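Local coordinates for CLIP-associating protein 2 (Mus musculus, PDB 3WOZ), which contributes to microtubule dynamics through its TOG domains, HEAT-repeat modules that probably interact with tubulin, at residues A146-I151 with Q193-S198; D122-I127 with E152-Q157; I177-E182 with S186-A191; F131-T136 with T169-S174. All coordinates share one frame; numbering follows the deposited sequence.

All four contacts belong to one block of the TOG domain and join helices 121-133, 141-155, 167-179 and 186-202. Contacts 1 and 2 share helix 141-155, with centres 10 Å apart; Ser-198 CB and Ala-155 CB meet at 3.8 Å. Contact 3 lies the same 10 Å from contact 1 and shares helix 186-202 with it, Leu-148 CB reaching Ala-191 CB at 3.7 Å. Contact 4, 15 Å from contact 3 between centres, is linked to it by Trp-179 CH2 on Thr-132 CG2 at 3.9 Å. Contacts 2 and 3 do not touch, their centres being 19 Å apart. No catalytic site is involved: these are contacts of the helical framework.

Contact 1. Residues A146-I151 with Q193-S198; sequences AILKYI and QSVLIS
Val-195 packs against Leu-148 and Ile-151, joining helices 141-155 and 186-202, which run in the same general direction within the HEAT-repeat stack of this TOG domain. The tight part is a single methyl group. Val-195 CG2 sits 3.1 Å from the carbonyl oxygen of Leu-148, with Leu-148 CB alongside and Leu-148 CD2 closing in at 3.8 Å. Here the two side chains cross at about a right angle. With its CG1 set opposite the backbone N (chi1 164°), Val-195 turns CG2 into this hollow and leaves the other methyl for Ile-151, whose CG2 it meets at 3.9 Å. All three residues are buried, and Leu-148 is also covered by Val-176 of helix 167-179.

Towards solvent the packing gives way to polar groups. The chain of Lys-149 starts off away from helix 186-202 and is exposed. Ser-194, only partly covered, turns its hydroxyl back to Lys-190 O and Ala-191 O of its own helix, with a weak bond to Glu-152 OE1. Further along helix 186-202 the hydroxyl of Ser-198 is buried instead: its OG lies 2.8 Å from Ser-194 O and equally near Val-195 O, one proton with two possible acceptors.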
loop_
_atom_site.group_PDB
_atom_site.type_symbol
_atom_site.label_atom_id
_atom_site.label_comp_id
_atom_site.label_asym_id
_atom_site.label_seq_id
_atom_site.Cartn_x
_atom_site.Cartn_y
_atom_site.Cartn_z
ATOM N N ALA A 146 -2.145 0.079 -9.484
ATOM C CA ALA A 146 -2.512 0.008 -8.070
ATOM C C ALA A 146 -1.773 1.050 -7.217
ATOM O O ALA A 146 -2.389 1.729 -6.392
ATOM C CB ALA A 146 -2.279 -1.399 -7.534
ATOM N N ILE A 147 -0.464 1.175 -7.428
ATOM C CA ILE A 147 0.333 2.215 -6.759
ATOM C C ILE A 147 -0.228 3.601 -7.047
ATOM O O ILE A 147 -0.435 4.387 -6.125
ATOM C CB ILE A 147 1.823 2.176 -7.176
ATOM C CG1 ILE A 147 2.500 0.920 -6.635
ATOM C CG2 ILE A 147 2.565 3.431 -6.685
ATOM C CD1 ILE A 147 3.697 0.477 -7.465
ATOM N N LEU A 148 -0.484 3.885 -8.324
ATOM C CA LEU A 148 -0.980 5.194 -8.757
ATOM C C LEU A 148 -2.376 5.517 -8.222
ATOM O O LEU A 148 -2.618 6.624 -7.727
ATOM C CB LEU A 148 -0.943 5.317 -10.287
ATOM C CG LEU A 148 0.437 5.288 -10.965
ATOM C CD1 LEU A 148 0.303 4.997 -12.465
ATOM C CD2 LEU A 148 1.245 6.578 -10.712
ATOM N N LYS A 149 -3.295 4.556 -8.311
ATOM C CA LYS A 149 -4.642 4.758 -7.768
ATOM C C LYS A 149 -4.596 5.084 -6.274
ATOM O O LYS A 149 -5.338 5.944 -5.797
ATOM C CB LYS A 149 -5.531 3.539 -8.015
ATOM C CG LYS A 149 -6.102 3.462 -9.420
ATOM C CD LYS A 149 -7.025 2.261 -9.547
ATOM C CE LYS A 149 -7.848 2.296 -10.828
ATOM N NZ LYS A 149 -8.492 0.964 -11.047
ATOM N N TYR A 150 -3.710 4.408 -5.550
ATOM C CA TYR A 150 -3.560 4.638 -4.119
ATOM C C TYR A 150 -2.998 6.037 -3.839
ATOM O O TYR A 150 -3.537 6.759 -2.992
ATOM C CB TYR A 150 -2.695 3.548 -3.486
ATOM C CG TYR A 150 -2.750 3.504 -1.973
ATOM C CD1 TYR A 150 -2.027 4.418 -1.199
ATOM C CD2 TYR A 150 -3.508 2.542 -1.313
ATOM C CE1 TYR A 150 -2.068 4.376 0.193
ATOM C CE2 TYR A 150 -3.549 2.489 0.076
ATOM C CZ TYR A 150 -2.830 3.413 0.821
ATOM O OH TYR A 150 -2.865 3.361 2.196
ATOM N N ILE A 151 -1.936 6.420 -4.554
ATOM C CA ILE A 151 -1.400 7.793 -4.473
ATOM C C ILE A 151 -2.531 8.786 -4.649
ATOM O O ILE A 151 -2.743 9.643 -3.800
ATOM C CB ILE A 151 -0.355 8.131 -5.581
ATOM C CG1 ILE A 151 0.652 6.999 -5.821
ATOM C CG2 ILE A 151 0.328 9.484 -5.294
ATOM C CD1 ILE A 151 1.731 6.859 -4.805
ATOM N N GLN A 193 -1.850 10.454 -14.977
ATOM C CA GLN A 193 -2.403 11.797 -15.145
ATOM C C GLN A 193 -3.124 12.262 -13.889
ATOM O O GLN A 193 -2.839 13.342 -13.368
ATOM C CB GLN A 193 -3.359 11.846 -16.338
ATOM C CG GLN A 193 -2.669 12.101 -17.658
ATOM C CD GLN A 193 -3.488 11.662 -18.851
ATOM O OE1 GLN A 193 -4.679 11.964 -18.948
ATOM N NE2 GLN A 193 -2.850 10.950 -19.775
ATOM N N SER A 194 -4.047 11.432 -13.406
ATOM C CA SER A 194 -4.787 11.725 -12.187
ATOM C C SER A 194 -3.845 11.972 -11.009
ATOM O O SER A 194 -4.088 12.872 -10.208
ATOM C CB SER A 194 -5.788 10.606 -11.872
ATOM O OG SER A 194 -5.134 9.357 -11.725
ATOM N N VAL A 195 -2.767 11.190 -10.919
ATOM C CA VAL A 195 -1.760 11.388 -9.868
ATOM C C VAL A 195 -1.091 12.760 -9.993
ATOM O O VAL A 195 -1.030 13.511 -9.020
ATOM C CB VAL A 195 -0.711 10.248 -9.832
ATOM C CG1 VAL A 195 0.524 10.647 -9.024
ATOM C CG2 VAL A 195 -1.325 8.997 -9.239
ATOM N N LEU A 196 -0.624 13.088 -11.196
ATOM C CA LEU A 196 0.010 14.384 -11.455
ATOM C C LEU A 196 -0.957 15.540 -11.220
ATOM O O LEU A 196 -0.582 16.550 -10.628
ATOM C CB LEU A 196 0.592 14.442 -12.872
ATOM C CG LEU A 196 1.751 13.493 -13.191
ATOM C CD1 LEU A 196 2.148 13.606 -14.652
ATOM C CD2 LEU A 196 2.956 13.745 -12.293
ATOM N N ILE A 197 -2.197 15.372 -11.671
ATOM C CA ILE A 197 -3.258 16.353 -11.454
ATOM C C ILE A 197 -3.497 16.580 -9.961
ATOM O O ILE A 197 -3.479 17.722 -9.493
ATOM C CB ILE A 197 -4.588 15.930 -12.156
ATOM C CG1 ILE A 197 -4.479 16.060 -13.685
ATOM C CG2 ILE A 197 -5.790 16.718 -11.615
ATOM C CD1 ILE A 197 -4.391 17.491 -14.219
ATOM N N SER A 198 -3.705 15.491 -9.223
ATOM C CA SER A 198 -4.007 15.570 -7.792
ATOM C C SER A 198 -2.878 16.206 -6.981
ATOM O O SER A 198 -3.140 17.023 -6.102
ATOM C CB SER A 198 -4.383 14.196 -7.224
ATOM O OG SER A 198 -3.416 13.216 -7.554
#

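Contact 2. Residues D122-I127 with E152-Q157; sequences DLQFNI and ETLAKQ
Helices 121-133 and 141-155 run in roughly opposite directions here, and their backbones come nearest at Phe-125 and Leu-154, with CA atoms 7.5 Å apart. Leu-154 fills the interval with both of its methyls. Its CG lies opposite the backbone N (chi1 -172°), carrying the fork out to helix 121-133, where the two branches part. CD2 settles on the main chain at 3.6 Å from Phe-125 N and 3.9 Å from Phe-125 CB, reaching the phenylalanine ring at its edge, near the ring plane. CD1 goes to Gln-124 and lies 3.7 Å from its CD, while Gln-124 CB is 3.8 Å from CD2. The glutamine is thus met along its aliphatic base as well as at its amide.

Such a leucine wedged between antiparallel helices is part of the continuous buried core of the HEAT-repeat array, and Phe-125 extends that core to Leu-199 and Met-158. An alanine in place of Leu-154 would remove both methyls and is likely to leave a gap between Gln-124 and the edge of the Phe-125 ring.

Gln-157, beyond the leucine, is exposed; its NE2 bonds to Asn-121 OD1 and Arg-116 O. Within the same segment, Lys-156 NZ makes a salt bridge with Glu-152 OE2 at 2.8 Å, approaching from above the carboxylate plane.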
loop_
_atom_site.group_PDB
_atom_site.type_symbol
_atom_site.label_atom_id
_atom_site.label_comp_id
_atom_site.label_asym_id
_atom_site.label_seq_id
_atom_site.Cartn_x
_atom_site.Cartn_y
_atom_site.Cartn_z
ATOM N N ASP A 122 1.610 11.563 5.704
ATOM C CA ASP A 122 2.994 11.816 5.289
ATOM C C ASP A 122 3.804 10.523 5.233
ATOM O O ASP A 122 4.486 10.261 4.238
ATOM C CB ASP A 122 3.676 12.878 6.176
ATOM C CG ASP A 122 3.724 12.492 7.651
ATOM O OD1 ASP A 122 2.872 11.695 8.117
ATOM O OD2 ASP A 122 4.620 13.004 8.358
ATOM N N LEU A 123 3.690 9.711 6.284
ATOM C CA LEU A 123 4.362 8.407 6.365
ATOM C C LEU A 123 3.947 7.455 5.233
ATOM O O LEU A 123 4.801 6.797 4.622
ATOM C CB LEU A 123 4.105 7.738 7.721
ATOM C CG LEU A 123 4.588 8.369 9.037
ATOM C CD1 LEU A 123 4.268 7.423 10.179
ATOM C CD2 LEU A 123 6.082 8.698 9.039
ATOM N N GLN A 124 2.643 7.383 4.965
ATOM C CA GLN A 124 2.124 6.605 3.837
ATOM C C GLN A 124 2.713 7.115 2.529
ATOM O O GLN A 124 3.170 6.333 1.699
ATOM C CB GLN A 124 0.605 6.720 3.741
ATOM C CG GLN A 124 -0.186 6.107 4.869
ATOM C CD GLN A 124 -1.664 6.103 4.547
ATOM O OE1 GLN A 124 -2.474 6.706 5.250
ATOM N NE2 GLN A 124 -2.017 5.455 3.448
ATOM N N PHE A 125 2.682 8.434 2.350
ATOM C CA PHE A 125 3.146 9.062 1.115
ATOM C C PHE A 125 4.628 8.801 0.855
ATOM O O PHE A 125 5.027 8.556 -0.286
ATOM C CB PHE A 125 2.864 10.566 1.129
ATOM C CG PHE A 125 3.138 11.247 -0.185
ATOM C CD1 PHE A 125 4.297 11.999 -0.364
ATOM C CD2 PHE A 125 2.246 11.121 -1.248
ATOM C CE1 PHE A 125 4.558 12.631 -1.581
ATOM C CE2 PHE A 125 2.497 11.746 -2.470
ATOM C CZ PHE A 125 3.657 12.501 -2.638
ATOM N N ASN A 126 5.429 8.847 1.918
ATOM C CA ASN A 126 6.872 8.647 1.809
ATOM C C ASN A 126 7.213 7.224 1.393
ATOM O O ASN A 126 8.125 7.008 0.595
ATOM C CB ASN A 126 7.580 9.024 3.114
ATOM C CG ASN A 126 7.498 10.515 3.422
ATOM O OD1 ASN A 126 7.682 10.927 4.568
ATOM N ND2 ASN A 126 7.216 11.329 2.406
ATOM N N ILE A 127 6.462 6.260 1.925
ATOM C CA ILE A 127 6.577 4.866 1.509
ATOM C C ILE A 127 6.223 4.722 0.033
ATOM O O ILE A 127 6.882 3.982 -0.699
ATOM C CB ILE A 127 5.689 3.946 2.371
ATOM C CG1 ILE A 127 6.314 3.773 3.757
ATOM C CG2 ILE A 127 5.480 2.583 1.700
ATOM C CD1 ILE A 127 5.325 3.443 4.826
ATOM N N GLU A 152 -3.251 8.657 -5.763
ATOM C CA GLU A 152 -4.331 9.577 -6.098
ATOM C C GLU A 152 -5.335 9.717 -4.956
ATOM O O GLU A 152 -5.710 10.830 -4.599
ATOM C CB GLU A 152 -5.052 9.154 -7.380
ATOM C CG GLU A 152 -5.654 10.344 -8.123
ATOM C CD GLU A 152 -7.040 10.086 -8.676
ATOM O OE1 GLU A 152 -7.327 8.945 -9.104
ATOM O OE2 GLU A 152 -7.843 11.047 -8.697
ATOM N N THR A 153 -5.759 8.590 -4.383
ATOM C CA THR A 153 -6.735 8.608 -3.284
ATOM C C THR A 153 -6.137 9.230 -2.016
ATOM O O THR A 153 -6.817 9.965 -1.300
ATOM C CB THR A 153 -7.289 7.199 -2.998
ATOM O OG1 THR A 153 -7.683 6.583 -4.230
ATOM C CG2 THR A 153 -8.490 7.259 -2.066
ATOM N N LEU A 154 -4.862 8.947 -1.754
ATOM C CA LEU A 154 -4.165 9.517 -0.600
ATOM C C LEU A 154 -4.028 11.031 -0.741
ATOM O O LEU A 154 -4.119 11.762 0.246
ATOM C CB LEU A 154 -2.783 8.872 -0.411
ATOM C CG LEU A 154 -2.020 9.233 0.872
ATOM C CD1 LEU A 154 -2.692 8.634 2.106
ATOM C CD2 LEU A 154 -0.568 8.790 0.790
ATOM N N ALA A 155 -3.823 11.485 -1.974
ATOM C CA ALA A 155 -3.684 12.908 -2.275
ATOM C C ALA A 155 -4.956 13.698 -1.972
ATOM O O ALA A 155 -4.885 14.882 -1.635
ATOM C CB ALA A 155 -3.266 13.104 -3.726
ATOM N N LYS A 156 -6.109 13.037 -2.086
ATOM C CA LYS A 156 -7.405 13.653 -1.799
ATOM C C LYS A 156 -7.651 13.862 -0.304
ATOM O O LYS A 156 -8.548 14.613 0.081
ATOM C CB LYS A 156 -8.557 12.826 -2.399
ATOM C CG LYS A 156 -8.424 12.486 -3.888
ATOM C CD LYS A 156 -8.370 13.730 -4.769
ATOM C CE LYS A 156 -8.035 13.380 -6.213
ATOM N NZ LYS A 156 -9.168 12.701 -6.907
ATOM N N GLN A 157 -6.866 13.193 0.536
ATOM C CA GLN A 157 -7.028 13.307 1.985
ATOM C C GLN A 157 -5.819 13.937 2.697
ATOM O O GLN A 157 -5.852 14.165 3.906
ATOM C CB GLN A 157 -7.391 11.942 2.599
ATOM C CG GLN A 157 -6.297 10.873 2.534
ATOM C CD GLN A 157 -6.706 9.558 3.190
ATOM O OE1 GLN A 157 -7.745 8.985 2.865
ATOM N NE2 GLN A 157 -5.881 9.069 4.107
#

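Contact 3. Residues I177-E182 with S186-A191; sequences ITWTTE and SDVRKA
Arg-189 and Val-188 receive the end of segment 177-182 at the short turn joining two successive helices, 167-179 and 186-202, of the TOG domain's HEAT-repeat array. In one of its two modelled conformers, Arg-189 NH2 donates to Glu-182 O at 2.6 Å with an N-H...O angle of 147°. The donor lies in the carbonyl plane, though the oxygen is tilted 19° from the guanidinium plane. Arg-189 NE adds a weak second bond to Glu-182 O at 3.2 Å. A bend at chi3 (-41°) brings the group round, while Arg-189 CG rests on Thr-180 O at 3.2 Å.

Beside this polar grip, Val-188 CG1 lodges against the main chain, 3.2 Å from Trp-179 O and 3.7 Å from Trp-179 CB, with Glu-182 CB on it at 3.9 Å.

Further out, Glu-182 OE2 accepts from the backbone N of Lys-184, within the turn, and Ser-185 OG bonds to Val-188 N at the start of the second helix. Thr-180 OG1 turns back to Val-176 O, with Ile-177 O also within range of its one proton. Trp-179 carries a cation-pi contact with Lys-144, and Val-145 of the same helix 141-155 also covers Val-188.

In this conformer NH2, and weakly NE, turn to a main-chain carbonyl rather than to the Glu-182 carboxylate; with Glu-182 OE2 6.7 Å from Arg-189 NH2, any attraction between the charges would probably be modest.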
loop_
_atom_site.group_PDB
_atom_site.type_symbol
_atom_site.label_atom_id
_atom_site.label_comp_id
_atom_site.label_asym_id
_atom_site.label_seq_id
_atom_site.Cartn_x
_atom_site.Cartn_y
_atom_site.Cartn_z
ATOM N N ILE A 177 5.548 10.850 -14.778
ATOM C CA ILE A 177 5.451 11.639 -16.018
ATOM C C ILE A 177 5.496 10.746 -17.261
ATOM O O ILE A 177 4.653 10.868 -18.154
ATOM C CB ILE A 177 6.593 12.706 -16.148
ATOM C CG1 ILE A 177 6.807 13.496 -14.846
ATOM C CG2 ILE A 177 6.346 13.639 -17.349
ATOM C CD1 ILE A 177 5.791 14.600 -14.562
ATOM N N THR A 178 6.486 9.857 -17.307
ATOM C CA THR A 178 6.686 8.973 -18.454
ATOM C C THR A 178 5.609 7.896 -18.539
ATOM O O THR A 178 5.149 7.559 -19.634
ATOM C CB THR A 178 8.084 8.328 -18.450
ATOM O OG1 THR A 178 8.354 7.772 -17.157
ATOM C CG2 THR A 178 9.149 9.368 -18.779
ATOM N N TRP A 179 5.201 7.374 -17.381
ATOM C CA TRP A 179 4.106 6.407 -17.299
ATOM C C TRP A 179 2.798 6.997 -17.837
ATOM O O TRP A 179 1.852 6.266 -18.140
ATOM C CB TRP A 179 3.914 5.913 -15.857
ATOM C CG TRP A 179 5.056 5.086 -15.305
ATOM C CD1 TRP A 179 6.134 4.605 -15.995
ATOM C CD2 TRP A 179 5.206 4.621 -13.955
ATOM N NE1 TRP A 179 6.951 3.883 -15.157
ATOM C CE2 TRP A 179 6.407 3.876 -13.901
ATOM C CE3 TRP A 179 4.445 4.761 -12.786
ATOM C CZ2 TRP A 179 6.865 3.277 -12.723
ATOM C CZ3 TRP A 179 4.905 4.166 -11.611
ATOM C CH2 TRP A 179 6.104 3.432 -11.592
ATOM N N THR A 180 2.757 8.320 -17.962
ATOM C CA THR A 180 1.580 9.018 -18.475
ATOM C C THR A 180 1.477 8.918 -20.002
ATOM O O THR A 180 0.431 9.212 -20.586
ATOM C CB THR A 180 1.573 10.499 -18.045
ATOM O OG1 THR A 180 2.201 10.634 -16.762
ATOM C CG2 THR A 180 0.161 11.013 -17.955
ATOM N N THR A 181 2.566 8.502 -20.639
ATOM C CA THR A 181 2.588 8.306 -22.086
ATOM C C THR A 181 2.539 6.814 -22.427
ATOM O O THR A 181 2.565 6.441 -23.602
ATOM C CB THR A 181 3.834 8.966 -22.745
ATOM O OG1 THR A 181 5.032 8.379 -22.224
ATOM C CG2 THR A 181 3.852 10.465 -22.486
ATOM N N GLU A 182 2.453 5.984 -21.384
ATOM C CA GLU A 182 2.493 4.518 -21.484
ATOM C C GLU A 182 1.615 3.955 -22.606
ATOM O O GLU A 182 0.386 4.061 -22.545
ATOM C CB GLU A 182 2.126 3.880 -20.135
ATOM C CG GLU A 182 2.192 2.353 -20.096
ATOM C CD GLU A 182 3.566 1.811 -20.446
ATOM O OE1 GLU A 182 4.484 1.908 -19.607
ATOM O OE2 GLU A 182 3.723 1.278 -21.564
ATOM N N SER A 186 -3.656 1.962 -21.294
ATOM C CA SER A 186 -4.508 3.131 -21.112
ATOM C C SER A 186 -4.799 3.371 -19.627
ATOM O O SER A 186 -5.029 4.506 -19.207
ATOM C CB SER A 186 -5.817 2.954 -21.885
ATOM O OG SER A 186 -6.757 3.962 -21.554
ATOM N N ASP A 187 -4.783 2.294 -18.844
ATOM C CA ASP A 187 -5.019 2.373 -17.402
ATOM C C ASP A 187 -3.883 3.079 -16.659
ATOM O O ASP A 187 -4.135 3.907 -15.784
ATOM C CB ASP A 187 -5.281 0.985 -16.817
ATOM C CG ASP A 187 -6.625 0.419 -17.240
ATOM O OD1 ASP A 187 -7.563 1.207 -17.489
ATOM O OD2 ASP A 187 -6.745 -0.819 -17.316
ATOM N N VAL A 188 -2.643 2.756 -17.014
ATOM C CA VAL A 188 -1.491 3.493 -16.499
ATOM C C VAL A 188 -1.603 4.972 -16.892
ATOM O O VAL A 188 -1.479 5.848 -16.033
ATOM C CB VAL A 188 -0.151 2.882 -16.973
ATOM C CG1 VAL A 188 1.018 3.673 -16.425
ATOM C CG2 VAL A 188 -0.041 1.442 -16.517
ATOM N N ARG A 189 -1.880 5.221 -18.177
ATOM C CA ARG A 189 -2.038 6.572 -18.715
ATOM C C ARG A 189 -2.973 7.428 -17.853
ATOM O O ARG A 189 -2.598 8.511 -17.401
ATOM C CB ARG A 189 -2.547 6.496 -20.163
ATOM C CG ARG A 189 -2.400 7.774 -20.969
ATOM C CD ARG A 189 -2.558 7.523 -22.467
ATOM N NE ARG A 189 -1.896 6.291 -22.893
ATOM C CZ ARG A 189 -2.525 5.257 -23.444
ATOM N NH1 ARG A 189 -3.831 5.314 -23.656
ATOM N NH2 ARG A 189 -1.847 4.173 -23.798
ATOM N N LYS A 190 -4.189 6.933 -17.630
ATOM C CA LYS A 190 -5.191 7.677 -16.866
ATOM C C LYS A 190 -4.831 7.791 -15.385
ATOM O O LYS A 190 -5.122 8.812 -14.748
ATOM C CB LYS A 190 -6.590 7.068 -17.044
ATOM C CG LYS A 190 -7.123 7.093 -18.484
ATOM C CD LYS A 190 -7.283 8.520 -19.024
ATOM C CE LYS A 190 -7.405 8.529 -20.544
ATOM N NZ LYS A 190 -7.350 9.911 -21.103
ATOM N N ALA A 191 -4.197 6.750 -14.845
ATOM C CA ALA A 191 -3.808 6.731 -13.435
ATOM C C ALA A 191 -2.668 7.711 -13.149
ATOM O O ALA A 191 -2.689 8.404 -12.133
ATOM C CB ALA A 191 -3.433 5.322 -12.997
#

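Contact 4. Residues F131-T136 with T169-S174; sequences FTVDQT and TRLAVS
Val-133 and Leu-171 meet through aliphatic branches, not flat groups. Among the flat groups of the two segments, the Phe-131 ring lies away from helix 167-179, packed on Leu-93 and Ile-147. At the Asp-134 carboxylate, Thr-136 OG1 comes to Asp-134 OD1 on the syn side, 2.6 Å away and 19° out of the plane. Thr-136 N approaches that oxygen nearly in line with its C-O bond. The peptide oxygen of Arg-170 is reached from opposite faces by Ser-174 N and Ser-174 OG.

The contact joins two helices of the HEAT-repeat array, 121-133 at its C-terminal end and 167-179. Asp-134 leaves the helical path and its bond to Thr-136 N forms an Asx turn, which shapes the exit directly after the touching residue.

Val-133 does most of the work. Its CG1 lies opposite the carbonyl carbon (chi1 -44°) and enters between two neighbours, 3.7 Å from Leu-171 CG and equally far from Ala-172 CA. The Leu-171 and Val-133 side chains cross at about a right angle, Leu-171 CD2 lying 3.8 Å from Val-133 CB. Leu-171 is exposed, so this branch partly covers the valine on the outer side of the contact.

Inward, Ala-172 is also covered by Met-129, and the looser part is at Thr-132. That residue hands its OG1 to Leu-128 O in its own helix, leaving its methyl for the partner: Thr-132 CG2 stands 4.0 Å from Ala-172 O.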
loop_
_atom_site.group_PDB
_atom_site.type_symbol
_atom_site.label_atom_id
_atom_site.label_comp_id
_atom_site.label_asym_id
_atom_site.label_seq_id
_atom_site.Cartn_x
_atom_site.Cartn_y
_atom_site.Cartn_z
ATOM N N PHE A 131 8.586 3.378 -2.981
ATOM C CA PHE A 131 8.094 2.187 -3.677
ATOM C C PHE A 131 8.003 2.397 -5.191
ATOM O O PHE A 131 8.308 1.491 -5.965
ATOM C CB PHE A 131 6.742 1.743 -3.109
ATOM C CG PHE A 131 6.326 0.352 -3.519
ATOM C CD1 PHE A 131 7.206 -0.722 -3.405
ATOM C CD2 PHE A 131 5.037 0.110 -3.987
ATOM C CE1 PHE A 131 6.818 -2.008 -3.770
ATOM C CE2 PHE A 131 4.638 -1.174 -4.351
ATOM C CZ PHE A 131 5.531 -2.234 -4.245
ATOM N N THR A 132 7.590 3.595 -5.596
ATOM C CA THR A 132 7.497 3.965 -7.008
ATOM C C THR A 132 8.855 3.853 -7.713
ATOM O O THR A 132 8.934 3.373 -8.845
ATOM C CB THR A 132 6.916 5.387 -7.169
ATOM O OG1 THR A 132 5.597 5.428 -6.609
ATOM C CG2 THR A 132 6.847 5.803 -8.640
ATOM N N VAL A 133 9.917 4.277 -7.030
ATOM C CA VAL A 133 11.267 4.237 -7.594
ATOM C C VAL A 133 12.003 2.923 -7.302
ATOM O O VAL A 133 13.018 2.631 -7.941
ATOM C CB VAL A 133 12.140 5.445 -7.129
ATOM C CG1 VAL A 133 11.349 6.738 -7.209
ATOM C CG2 VAL A 133 12.681 5.235 -5.717
ATOM N N ASP A 134 11.482 2.140 -6.353
ATOM C CA ASP A 134 12.169 0.949 -5.840
ATOM C C ASP A 134 12.866 0.160 -6.946
ATOM O O ASP A 134 12.225 -0.320 -7.889
ATOM C CB ASP A 134 11.210 0.056 -5.044
ATOM C CG ASP A 134 11.921 -0.777 -3.984
ATOM O OD1 ASP A 134 12.899 -1.487 -4.323
ATOM O OD2 ASP A 134 11.491 -0.733 -2.809
ATOM N N GLN A 135 14.188 0.052 -6.813
ATOM C CA GLN A 135 15.062 -0.490 -7.855
ATOM C C GLN A 135 15.285 -1.999 -7.721
ATOM O O GLN A 135 15.773 -2.644 -8.655
ATOM C CB GLN A 135 16.409 0.246 -7.826
ATOM C CG GLN A 135 17.179 0.235 -9.148
ATOM C CD GLN A 135 16.746 1.342 -10.092
ATOM O OE1 GLN A 135 16.726 2.519 -9.723
ATOM N NE2 GLN A 135 16.409 0.971 -11.324
ATOM N N THR A 136 14.917 -2.560 -6.569
ATOM C CA THR A 136 15.124 -3.990 -6.293
ATOM C C THR A 136 13.980 -4.870 -6.816
ATOM O O THR A 136 13.718 -5.953 -6.277
ATOM C CB THR A 136 15.337 -4.253 -4.781
ATOM O OG1 THR A 136 14.212 -3.758 -4.041
ATOM C CG2 THR A 136 16.614 -3.580 -4.287
ATOM N N THR A 169 10.953 12.470 -3.959
ATOM C CA THR A 169 9.661 12.841 -4.522
ATOM C C THR A 169 9.822 13.382 -5.943
ATOM O O THR A 169 8.932 13.228 -6.780
ATOM C CB THR A 169 8.926 13.846 -3.611
ATOM O OG1 THR A 169 8.961 13.369 -2.261
ATOM C CG2 THR A 169 7.480 13.996 -4.029
ATOM N N ARG A 170 10.969 14.007 -6.200
ATOM C CA ARG A 170 11.349 14.448 -7.538
ATOM C C ARG A 170 11.638 13.242 -8.435
ATOM O O ARG A 170 11.251 13.221 -9.604
ATOM C CB ARG A 170 12.578 15.352 -7.444
ATOM C CG ARG A 170 12.798 16.283 -8.621
ATOM C CD ARG A 170 13.614 17.518 -8.221
ATOM N NE ARG A 170 14.770 17.199 -7.378
ATOM C CZ ARG A 170 14.931 17.613 -6.121
ATOM N NH1 ARG A 170 14.016 18.380 -5.538
ATOM N NH2 ARG A 170 16.017 17.262 -5.446
ATOM N N LEU A 171 12.316 12.245 -7.870
ATOM C CA LEU A 171 12.640 10.996 -8.561
ATOM C C LEU A 171 11.381 10.176 -8.874
ATOM O O LEU A 171 11.324 9.482 -9.889
ATOM C CB LEU A 171 13.620 10.170 -7.713
ATOM C CG LEU A 171 14.227 8.850 -8.209
ATOM C CD1 LEU A 171 15.222 9.059 -9.344
ATOM C CD2 LEU A 171 14.895 8.116 -7.052
ATOM N N ALA A 172 10.379 10.272 -8.001
ATOM C CA ALA A 172 9.124 9.534 -8.166
ATOM C C ALA A 172 8.213 10.178 -9.202
ATOM O O ALA A 172 7.662 9.485 -10.061
ATOM C CB ALA A 172 8.409 9.400 -6.838
ATOM N N VAL A 173 8.062 11.499 -9.118
ATOM C CA VAL A 173 7.229 12.248 -10.062
ATOM C C VAL A 173 7.746 12.112 -11.502
ATOM O O VAL A 173 6.947 12.049 -12.439
ATOM C CB VAL A 173 7.067 13.734 -9.644
ATOM C CG1 VAL A 173 6.395 14.550 -10.740
ATOM C CG2 VAL A 173 6.259 13.839 -8.359
ATOM N N SER A 174 9.070 12.051 -11.660
ATOM C CA SER A 174 9.712 11.813 -12.960
ATOM C C SER A 174 9.215 10.526 -13.612
ATOM O O SER A 174 8.841 10.522 -14.783
ATOM C CB SER A 174 11.235 11.742 -12.811
ATOM O OG SER A 174 11.757 12.943 -12.285
#